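Local coordinates for protein replicative DNA helicase (Helicobacter pylori, PDB 3GXV) that probably unwinds DNA at the replication fork as a hexameric, ATP-driven helicase that interacts with primase, and is represented here by its N-terminal domain, at residues 4-7 and 8-12; 52-55 and 56-60; 77-80 and 81-85; 103-106 and 107-111. All coordinates share one frame; numbering follows the deposited sequence.

From the N terminus the four contacts follow in series, none nesting in or crossing another, and each joins residues three to five apart rather than closing a long loop. Contact 1 is early in helix 3-23, contact 2 ends helix 43-57, contact 3 starts helix 79-87, and contact 4 lies along helix 95-119. Contacts 1 and 4 touch directly, Leu10 CD1 lying 3.4 Å from Ala104 CB, and so join the first helix to the last. Contact 2 lies on the opposite side of the chain's centre from both. Contact 3 comes within about 5 Å of contact 1 at the nearest atoms and packs against helices 3-23 and 43-57.

Contact 1 of 4, residues 4-7 and 8-12; sequences LKHL and QQLQN
Lys5 and Gln9, one helical turn apart, run side by side in the same direction, and Lys5 NZ gives a weak hydrogen bond to Gln9 OE1 at 2.9 Å. The lysine reaches it by bending at its last two torsions, chi3 67° and chi4 62°, while the glutamine stays extended. The other end of that amide is taken as well: Gln9 NE2 donates to Glu100 of helix 95-119, so both polar atoms of Gln9 have a partner. His6 fares differently. Its ND1 sits 4.1 Å from Gln9 NE2 with ring and amide planes steeply inclined, and this buried nitrogen finds no partner in the model. These residues belong to the first long helix of the DnaB N-terminal domain, an all-helical fold, and the backbone is regular: Gln8 N bonds Leu4 O at 3.0 Å, Leu10 N bonds His6 O at 2.9 Å, and Gln11 N bonds Leu7 O at 3.1 Å. Gln8, extended beyond CG, runs back toward Leu4 and crosses it at a slant, its CD 3.8 Å from Leu4 CG, while Lys5 N is hydrogen-bonded to the carboxylate of Asp2. On the inner side Leu10 CD1 lies 4.1 Å from His6 NE2, and Leu7 and Leu10 both touch Tyr41.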
loop_
_atom_site.group_PDB
_atom_site.type_symbol
_atom_site.label_atom_id
_atom_site.label_comp_id
_atom_site.label_asym_id
_atom_site.label_seq_id
_atom_site.Cartn_x
_atom_site.Cartn_y
_atom_site.Cartn_z
ATOM N N LEU B 4 -11.089 -28.891 15.822
ATOM C CA LEU B 4 -11.846 -27.949 15.009
ATOM C C LEU B 4 -11.400 -26.538 15.345
ATOM O O LEU B 4 -11.039 -25.760 14.460
ATOM C CB LEU B 4 -13.342 -28.090 15.296
ATOM C CG LEU B 4 -14.263 -27.110 14.569
ATOM C CD1 LEU B 4 -14.076 -27.252 13.074
ATOM C CD2 LEU B 4 -15.707 -27.383 14.956
ATOM N N LYS B 5 -11.444 -26.223 16.637
ATOM C CA LYS B 5 -11.046 -24.921 17.155
ATOM C C LYS B 5 -9.674 -24.533 16.616
ATOM O O LYS B 5 -9.468 -23.412 16.165
ATOM C CB LYS B 5 -10.987 -24.968 18.682
ATOM C CG LYS B 5 -10.373 -23.730 19.316
ATOM C CD LYS B 5 -9.672 -24.075 20.618
ATOM C CE LYS B 5 -8.453 -24.953 20.363
ATOM N NZ LYS B 5 -7.423 -24.273 19.517
ATOM N N HIS B 6 -8.741 -25.477 16.691
ATOM C CA HIS B 6 -7.370 -25.286 16.229
ATOM C C HIS B 6 -7.338 -24.834 14.782
ATOM O O HIS B 6 -6.715 -23.826 14.446
ATOM C CB HIS B 6 -6.584 -26.589 16.369
ATOM C CG HIS B 6 -5.198 -26.516 15.815
ATOM N ND1 HIS B 6 -4.230 -25.688 16.338
ATOM C CD2 HIS B 6 -4.619 -27.160 14.768
ATOM C CE1 HIS B 6 -3.116 -25.825 15.642
ATOM N NE2 HIS B 6 -3.324 -26.710 14.685
ATOM N N LEU B 7 -8.007 -25.597 13.928
ATOM C CA LEU B 7 -8.064 -25.293 12.510
ATOM C C LEU B 7 -8.600 -23.890 12.294
ATOM O O LEU B 7 -8.054 -23.140 11.498
ATOM C CB LEU B 7 -8.958 -26.303 11.782
ATOM C CG LEU B 7 -8.323 -27.672 11.548
ATOM C CD1 LEU B 7 -9.334 -28.627 10.933
ATOM C CD2 LEU B 7 -7.111 -27.497 10.663
ATOM N N GLN B 8 -9.679 -23.561 13.001
ATOM C CA GLN B 8 -10.323 -22.253 12.905
ATOM C C GLN B 8 -9.337 -21.175 13.345
ATOM O O GLN B 8 -9.335 -20.072 12.818
ATOM C CB GLN B 8 -11.583 -22.222 13.788
ATOM C CG GLN B 8 -12.635 -23.297 13.405
ATOM C CD GLN B 8 -13.863 -23.320 14.313
ATOM O OE1 GLN B 8 -13.750 -23.279 15.534
ATOM N NE2 GLN B 8 -15.037 -23.407 13.714
ATOM N N GLN B 9 -8.495 -21.533 14.308
ATOM C CA GLN B 9 -7.471 -20.666 14.877
ATOM C C GLN B 9 -6.391 -20.374 13.828
ATOM O O GLN B 9 -5.907 -19.250 13.718
ATOM C CB GLN B 9 -6.870 -21.374 16.094
ATOM C CG GLN B 9 -5.736 -20.671 16.819
ATOM C CD GLN B 9 -5.177 -21.547 17.933
ATOM O OE1 GLN B 9 -5.906 -21.953 18.839
ATOM N NE2 GLN B 9 -3.888 -21.855 17.861
ATOM N N LEU B 10 -6.028 -21.397 13.061
ATOM C CA LEU B 10 -5.023 -21.274 12.017
ATOM C C LEU B 10 -5.518 -20.323 10.925
ATOM O O LEU B 10 -4.775 -19.460 10.436
ATOM C CB LEU B 10 -4.737 -22.645 11.409
ATOM C CG LEU B 10 -3.417 -23.309 11.803
ATOM C CD1 LEU B 10 -3.327 -24.697 11.158
ATOM C CD2 LEU B 10 -2.257 -22.416 11.359
ATOM N N GLN B 11 -6.782 -20.480 10.555
ATOM C CA GLN B 11 -7.365 -19.633 9.544
ATOM C C GLN B 11 -7.396 -18.177 10.039
ATOM O O GLN B 11 -7.023 -17.257 9.308
ATOM C CB GLN B 11 -8.779 -20.131 9.210
ATOM C CG GLN B 11 -9.270 -19.649 7.866
ATOM C CD GLN B 11 -10.571 -20.290 7.442
ATOM O OE1 GLN B 11 -11.118 -19.957 6.394
ATOM N NE2 GLN B 11 -11.072 -21.219 8.249
ATOM N N ASN B 12 -7.828 -17.985 11.282
ATOM C CA ASN B 12 -7.925 -16.663 11.893
ATOM C C ASN B 12 -6.559 -15.979 12.006
ATOM O O ASN B 12 -6.432 -14.773 11.800
ATOM C CB ASN B 12 -8.570 -16.787 13.275
ATOM C CG ASN B 12 -8.627 -15.471 14.017
ATOM O OD1 ASN B 12 -8.984 -14.441 13.448
ATOM N ND2 ASN B 12 -8.296 -15.498 15.299
#

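Contact 2 of 4, residues 52-55 and 56-60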
loop_
_atom_site.group_PDB
_atom_site.type_symbol
_atom_site.label_atom_id
_atom_site.label_comp_id
_atom_site.label_asym_id
_atom_site.label_seq_id
_atom_site.Cartn_x
_atom_site.Cartn_y
_atom_site.Cartn_z
ATOM N N ALA B 52 0.056 -9.957 -3.086
ATOM C CA ALA B 52 0.749 -8.955 -2.288
ATOM C C ALA B 52 2.233 -8.975 -2.620
ATOM O O ALA B 52 2.839 -7.929 -2.839
ATOM C CB ALA B 52 0.529 -9.214 -0.795
ATOM N N LEU B 53 2.812 -10.174 -2.659
ATOM C CA LEU B 53 4.227 -10.330 -2.986
ATOM C C LEU B 53 4.500 -9.662 -4.324
ATOM O O LEU B 53 5.506 -8.978 -4.488
ATOM C CB LEU B 53 4.604 -11.812 -3.073
ATOM C CG LEU B 53 4.501 -12.628 -1.781
ATOM C CD1 LEU B 53 4.861 -14.086 -2.078
ATOM C CD2 LEU B 53 5.418 -12.041 -0.710
ATOM N N LYS B 54 3.592 -9.869 -5.277
ATOM C CA LYS B 54 3.722 -9.280 -6.608
ATOM C C LYS B 54 3.606 -7.750 -6.565
ATOM O O LYS B 54 4.389 -7.052 -7.205
ATOM C CB LYS B 54 2.670 -9.866 -7.559
ATOM C CG LYS B 54 2.530 -9.113 -8.875
ATOM C CD LYS B 54 1.874 -9.943 -9.970
ATOM C CE LYS B 54 0.573 -10.601 -9.533
ATOM N NZ LYS B 54 0.794 -11.724 -8.576
ATOM N N LEU B 55 2.645 -7.239 -5.799
ATOM C CA LEU B 55 2.449 -5.798 -5.673
ATOM C C LEU B 55 3.629 -5.092 -5.023
ATOM O O LEU B 55 3.901 -3.933 -5.320
ATOM C CB LEU B 55 1.194 -5.490 -4.853
ATOM C CG LEU B 55 -0.175 -5.700 -5.493
ATOM C CD1 LEU B 55 -1.274 -5.399 -4.468
ATOM C CD2 LEU B 55 -0.302 -4.796 -6.725
ATOM N N HIS B 56 4.327 -5.789 -4.135
ATOM C CA HIS B 56 5.462 -5.204 -3.428
ATOM C C HIS B 56 6.738 -5.199 -4.260
ATOM O O HIS B 56 7.670 -4.440 -3.978
ATOM C CB HIS B 56 5.705 -5.960 -2.121
ATOM C CG HIS B 56 6.519 -5.198 -1.122
ATOM N ND1 HIS B 56 7.821 -5.524 -0.816
ATOM C CD2 HIS B 56 6.204 -4.133 -0.349
ATOM C CE1 HIS B 56 8.275 -4.695 0.108
ATOM N NE2 HIS B 56 7.312 -3.840 0.408
ATOM N N GLU B 57 6.782 -6.062 -5.270
ATOM C CA GLU B 57 7.937 -6.158 -6.152
ATOM C C GLU B 57 7.870 -5.048 -7.180
ATOM O O GLU B 57 8.856 -4.742 -7.852
ATOM C CB GLU B 57 7.952 -7.511 -6.861
ATOM C CG GLU B 57 8.703 -8.589 -6.111
ATOM C CD GLU B 57 10.168 -8.247 -5.944
ATOM O OE1 GLU B 57 10.879 -8.146 -6.970
ATOM O OE2 GLU B 57 10.606 -8.073 -4.787
ATOM N N GLU B 58 6.690 -4.452 -7.287
ATOM C CA GLU B 58 6.437 -3.371 -8.223
ATOM C C GLU B 58 6.282 -2.080 -7.449
ATOM O O GLU B 58 5.907 -1.053 -8.007
ATOM C CB GLU B 58 5.160 -3.649 -9.003
ATOM C CG GLU B 58 5.257 -4.814 -9.952
ATOM C CD GLU B 58 3.897 -5.278 -10.402
ATOM O OE1 GLU B 58 3.035 -4.410 -10.653
ATOM O OE2 GLU B 58 3.693 -6.506 -10.512
ATOM N N ASP B 59 6.567 -2.155 -6.155
ATOM C CA ASP B 59 6.477 -1.012 -5.256
ATOM C C ASP B 59 5.083 -0.386 -5.241
ATOM O O ASP B 59 4.920 0.801 -4.936
ATOM C CB ASP B 59 7.545 0.021 -5.625
ATOM C CG ASP B 59 8.949 -0.585 -5.661
ATOM O OD1 ASP B 59 9.932 0.151 -5.885
ATOM O OD2 ASP B 59 9.069 -1.811 -5.467
ATOM N N CYS B 60 4.073 -1.191 -5.564
ATOM C CA CYS B 60 2.696 -0.712 -5.551
ATOM C C CYS B 60 2.114 -0.974 -4.168
ATOM O O CYS B 60 2.345 -2.030 -3.573
ATOM C CB CYS B 60 1.843 -1.426 -6.605
ATOM S SG CYS B 60 0.132 -0.804 -6.678
#
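Leu55 O is gripped at the end of its helix by Cys60 N at 2.8 Å, the shortest hydrogen bond here, and more weakly by Glu58 N at 3.5 Å. The Cys60 bond is the 6-to-1 link of a Schellman motif. Its partner is the weak bond from Asp59 N to His56 O, and Asp59 is the C-prime residue, whose positive phi of 57° turns the chain out of the helix. Just before this the bonding loosens: His56 N still reaches Ala52 O at 2.9 Å, but Glu57 N divides itself between a weak bond to Leu53 O and one to Lys54 O, the latter approaching from well above the carbonyl plane.

The reversal brings the side chain of Cys60 back over Leu55. CD2 of the leucine meets both CB and SG of the cysteine, each at 4.0 Å, a hydrophobic continuation of the backbone link. On another flank, Lys54 and Glu58, one turn apart, lie side by side and point the same way, yet their charges do not pair. Glu58 OE2 lies against the aliphatic CG of Lys54 at 3.3 Å, while NZ, carried off by bends at chi3 and chi4, is 6.3 Å from that oxygen; any attraction between them is probably modest.

Helix 43-57 thus ends between two short helices. Ala52 and His56 touch Ile28 of helix 27-32, and Leu53 touches His32 there, whereas Leu55 and Cys60 both pack on Phe66 of helix 64-69.

Contact 3 of 4, residues 77-80 and 81-85; sequences IKEE and DLVAI
Ile77 and Leu82 form the tight, apolar side of this helix start: their side chains cross at about a right angle, with Ile77 CG2 3.8 Å from Leu82 CD2. The same CG2 branch also meets Asp81 CB at 3.8 Å. Ile77 owes this to a chi1 of -63°, which sends CG1 away from the carbonyl carbon and sets CG2 anti to the backbone N. Leu82 turns its other methyl, CD1, toward the carboxylate of Glu79, whose OE2 also has a long, weak ion pair with Arg68.

The first turn is ordered on its polar side too. Lys78 O accepts from Asp81 N at 2.7 Å, the donor lying above the carbonyl plane, and only weakly from Leu82 N. Regular helix bonding is clear by Val83 N, which meets Glu79 O at 3.1 Å almost in a straight line, 175° at the hydrogen. A water donates to Asp81 OD2 at 2.6 Å and accepts a weak bond from Lys78 N, linking the first turn to the residue before it. Asp81 OD1 is held by the hydroxyl group of Tyr42, giving each carboxylate oxygen a partner. The loose part is the exposed side chain of Lys78, fully extended, its NZ 6.5 Å from Asp81 OD2.

The apolar side faces the fold: Ile77, just ahead of helix 79-87, lies on Leu47, and Ile85 on Phe48, both of helix 43-57, while Ala84 and Ile85 reach Arg15 of helix 3-23.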
loop_
_atom_site.group_PDB
_atom_site.type_symbol
_atom_site.label_atom_id
_atom_site.label_comp_id
_atom_site.label_asym_id
_atom_site.label_seq_id
_atom_site.Cartn_x
_atom_site.Cartn_y
_atom_site.Cartn_z
ATOM N N ILE B 77 -10.773 -14.105 -5.717
ATOM C CA ILE B 77 -10.944 -14.299 -4.280
ATOM C C ILE B 77 -12.320 -13.798 -3.836
ATOM O O ILE B 77 -12.564 -12.591 -3.796
ATOM C CB ILE B 77 -9.862 -13.536 -3.473
ATOM C CG1 ILE B 77 -8.479 -14.094 -3.799
ATOM C CG2 ILE B 77 -10.128 -13.673 -1.986
ATOM C CD1 ILE B 77 -7.352 -13.427 -3.029
ATOM N N LYS B 78 -13.208 -14.729 -3.493
ATOM C CA LYS B 78 -14.561 -14.392 -3.066
ATOM C C LYS B 78 -14.588 -13.260 -2.053
ATOM O O LYS B 78 -13.879 -13.299 -1.041
ATOM C CB LYS B 78 -15.255 -15.620 -2.486
ATOM C CG LYS B 78 -15.475 -16.717 -3.503
ATOM C CD LYS B 78 -16.274 -17.858 -2.910
ATOM C CE LYS B 78 -16.527 -18.949 -3.937
ATOM N NZ LYS B 78 -17.352 -20.038 -3.347
ATOM N N GLU B 79 -15.420 -12.258 -2.339
ATOM C CA GLU B 79 -15.558 -11.082 -1.491
ATOM C C GLU B 79 -15.579 -11.348 0.003
ATOM O O GLU B 79 -15.023 -10.568 0.781
ATOM C CB GLU B 79 -16.810 -10.290 -1.875
ATOM C CG GLU B 79 -16.582 -9.260 -2.964
ATOM C CD GLU B 79 -15.602 -8.174 -2.551
ATOM O OE1 GLU B 79 -15.843 -7.511 -1.520
ATOM O OE2 GLU B 79 -14.594 -7.978 -3.262
ATOM N N GLU B 80 -16.216 -12.434 0.422
ATOM C CA GLU B 80 -16.271 -12.717 1.848
ATOM C C GLU B 80 -14.890 -13.003 2.425
ATOM O O GLU B 80 -14.624 -12.699 3.589
ATOM C CB GLU B 80 -17.213 -13.889 2.136
ATOM C CG GLU B 80 -16.938 -15.159 1.342
ATOM C CD GLU B 80 -17.821 -15.289 0.106
ATOM O OE1 GLU B 80 -17.847 -16.393 -0.480
ATOM O OE2 GLU B 80 -18.484 -14.296 -0.283
ATOM N N ASP B 81 -14.012 -13.573 1.605
ATOM C CA ASP B 81 -12.658 -13.908 2.039
ATOM C C ASP B 81 -11.773 -12.673 2.133
ATOM O O ASP B 81 -10.792 -12.656 2.882
ATOM C CB ASP B 81 -12.026 -14.930 1.085
ATOM C CG ASP B 81 -12.590 -16.328 1.276
ATOM O OD1 ASP B 81 -12.661 -16.780 2.430
ATOM O OD2 ASP B 81 -12.958 -16.979 0.282
ATOM N N LEU B 82 -12.133 -11.652 1.359
ATOM C CA LEU B 82 -11.405 -10.394 1.338
ATOM C C LEU B 82 -11.766 -9.605 2.588
ATOM O O LEU B 82 -10.891 -9.238 3.370
ATOM C CB LEU B 82 -11.767 -9.585 0.083
ATOM C CG LEU B 82 -11.253 -10.057 -1.286
ATOM C CD1 LEU B 82 -11.870 -9.211 -2.387
ATOM C CD2 LEU B 82 -9.738 -9.954 -1.339
ATOM N N VAL B 83 -13.060 -9.359 2.780
ATOM C CA VAL B 83 -13.526 -8.606 3.941
ATOM C C VAL B 83 -13.051 -9.285 5.218
ATOM O O VAL B 83 -12.888 -8.637 6.256
ATOM C CB VAL B 83 -15.067 -8.505 3.971
ATOM C CG1 VAL B 83 -15.577 -8.045 2.624
ATOM C CG2 VAL B 83 -15.668 -9.838 4.330
ATOM N N ALA B 84 -12.832 -10.596 5.134
ATOM C CA ALA B 84 -12.359 -11.363 6.280
ATOM C C ALA B 84 -10.951 -10.887 6.607
ATOM O O ALA B 84 -10.619 -10.594 7.760
ATOM C CB ALA B 84 -12.342 -12.855 5.947
ATOM N N ILE B 85 -10.126 -10.800 5.573
ATOM C CA ILE B 85 -8.753 -10.368 5.736
ATOM C C ILE B 85 -8.636 -8.891 6.111
ATOM O O ILE B 85 -7.927 -8.552 7.064
ATOM C CB ILE B 85 -7.959 -10.670 4.457
ATOM C CG1 ILE B 85 -7.920 -12.190 4.249
ATOM C CG2 ILE B 85 -6.556 -10.089 4.557
ATOM C CD1 ILE B 85 -7.647 -12.651 2.820
HETATM O O HOH W 1 -11.906 -17.076 -2.059
#

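Contact 4 of 4, residues 103-106 and 107-111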
loop_
_atom_site.group_PDB
_atom_site.type_symbol
_atom_site.label_atom_id
_atom_site.label_comp_id
_atom_site.label_asym_id
_atom_site.label_seq_id
_atom_site.Cartn_x
_atom_site.Cartn_y
_atom_site.Cartn_z
ATOM N N ASN B 103 4.788 -23.654 10.913
ATOM C CA ASN B 103 4.780 -24.927 11.627
ATOM C C ASN B 103 3.636 -25.854 11.190
ATOM O O ASN B 103 3.839 -27.054 11.049
ATOM C CB ASN B 103 4.689 -24.687 13.148
ATOM C CG ASN B 103 6.038 -24.344 13.776
ATOM O OD1 ASN B 103 6.099 -23.754 14.859
ATOM N ND2 ASN B 103 7.124 -24.722 13.103
ATOM N N ALA B 104 2.440 -25.307 10.996
ATOM C CA ALA B 104 1.305 -26.129 10.582
ATOM C C ALA B 104 1.443 -26.509 9.112
ATOM O O ALA B 104 0.910 -27.519 8.661
ATOM C CB ALA B 104 -0.005 -25.396 10.827
ATOM N N SER B 105 2.161 -25.685 8.362
ATOM C CA SER B 105 2.405 -25.975 6.960
ATOM C C SER B 105 3.286 -27.224 6.932
ATOM O O SER B 105 2.974 -28.199 6.261
ATOM C CB SER B 105 3.123 -24.805 6.292
ATOM O OG SER B 105 3.491 -25.136 4.972
ATOM N N ILE B 106 4.363 -27.199 7.708
ATOM C CA ILE B 106 5.292 -28.327 7.783
ATOM C C ILE B 106 4.610 -29.615 8.252
ATOM O O ILE B 106 4.905 -30.706 7.751
ATOM C CB ILE B 106 6.482 -27.984 8.721
ATOM C CG1 ILE B 106 7.279 -26.826 8.114
ATOM C CG2 ILE B 106 7.370 -29.219 8.943
ATOM C CD1 ILE B 106 8.496 -26.417 8.928
ATOM N N LYS B 107 3.712 -29.485 9.221
ATOM C CA LYS B 107 2.986 -30.636 9.719
ATOM C C LYS B 107 2.174 -31.267 8.591
ATOM O O LYS B 107 2.211 -32.481 8.413
ATOM C CB LYS B 107 2.059 -30.244 10.874
ATOM C CG LYS B 107 2.782 -29.943 12.158
ATOM C CD LYS B 107 1.887 -30.104 13.368
ATOM C CE LYS B 107 1.515 -31.559 13.591
ATOM N NZ LYS B 107 0.794 -31.790 14.877
ATOM N N ARG B 108 1.448 -30.446 7.837
ATOM C CA ARG B 108 0.631 -30.937 6.726
ATOM C C ARG B 108 1.497 -31.612 5.655
ATOM O O ARG B 108 1.071 -32.574 5.012
ATOM C CB ARG B 108 -0.184 -29.788 6.106
ATOM C CG ARG B 108 -1.256 -29.211 7.030
ATOM C CD ARG B 108 -2.220 -28.302 6.274
ATOM N NE ARG B 108 -1.522 -27.211 5.591
ATOM C CZ ARG B 108 -1.092 -26.098 6.177
ATOM N NH1 ARG B 108 -1.293 -25.902 7.481
ATOM N NH2 ARG B 108 -0.440 -25.186 5.463
ATOM N N LYS B 109 2.715 -31.110 5.474
ATOM C CA LYS B 109 3.647 -31.689 4.513
ATOM C C LYS B 109 4.152 -33.027 5.062
ATOM O O LYS B 109 4.462 -33.950 4.319
ATOM C CB LYS B 109 4.830 -30.745 4.287
ATOM C CG LYS B 109 4.457 -29.423 3.651
ATOM C CD LYS B 109 5.703 -28.666 3.217
ATOM C CE LYS B 109 5.385 -27.217 2.896
ATOM N NZ LYS B 109 4.368 -27.083 1.813
ATOM N N LEU B 110 4.229 -33.106 6.381
ATOM C CA LEU B 110 4.669 -34.306 7.058
ATOM C C LEU B 110 3.636 -35.396 6.846
ATOM O O LEU B 110 3.966 -36.522 6.488
ATOM C CB LEU B 110 4.831 -34.020 8.551
ATOM C CG LEU B 110 6.099 -33.250 8.933
ATOM C CD1 LEU B 110 5.959 -32.706 10.341
ATOM C CD2 LEU B 110 7.304 -34.168 8.815
ATOM N N PHE B 111 2.383 -35.026 7.073
ATOM C CA PHE B 111 1.237 -35.902 6.928
ATOM C C PHE B 111 1.055 -36.353 5.472
ATOM O O PHE B 111 0.697 -37.505 5.210
ATOM C CB PHE B 111 -0.015 -35.168 7.410
ATOM C CG PHE B 111 -1.171 -36.070 7.692
ATOM C CD1 PHE B 111 -1.244 -36.777 8.885
ATOM C CD2 PHE B 111 -2.194 -36.232 6.752
ATOM C CE1 PHE B 111 -2.322 -37.637 9.137
ATOM C CE2 PHE B 111 -3.272 -37.090 7.005
ATOM C CZ PHE B 111 -3.332 -37.786 8.193
HETATM O O HOH W 2 1.360 -26.549 3.604
#
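Four successive i to i+4 bonds carry the backbone of 103-111 as regular helix, from Lys107 N to Asn103 O at 3.0 Å through to Leu110 N to Ile106 O at 2.8 Å. The side chain of Arg108 doubles back along this helix toward its N-terminal side. With CG anti to the carbonyl carbon and a bend at chi3 of -57°, the guanidinium lies flat against the preceding turn: Ser105 CA sits over one face, 3.1 Å above the plane and offset toward its rim, and Ala104 O lies over it too. Although Arg108 NH1 comes 3.0 Å from Ala104 O, the angle is wrong for a hydrogen bond, and that carbonyl is used instead by Arg108 N, from above its plane.

At the far end of the guanidinium a water joins the two segments, donating to Ser105 OG at 2.9 Å and accepting a weak bond from Arg108 NH2. Both groups also reach Asp39 in the loop ahead of helix 43-57. Ser105 OG bonds its carboxylate, which is the main polar partner of this buried serine, and Arg108 NH2 makes a weak bond to its backbone oxygen. Lys109 runs back toward the serine, bending only at chi4, with CE 3.5 Å from Ser105 OG and NZ in a long, weak ion pair to Asp39. Around the helix, Ile106 CG2 and Leu110 CD1 touch at 4.0 Å.

Pairing at i to i+3 and i to i+4 is characteristic of an alpha helix, here the last and longest of this all-helical N-terminal domain, fastened on one face to the loop through Asp39.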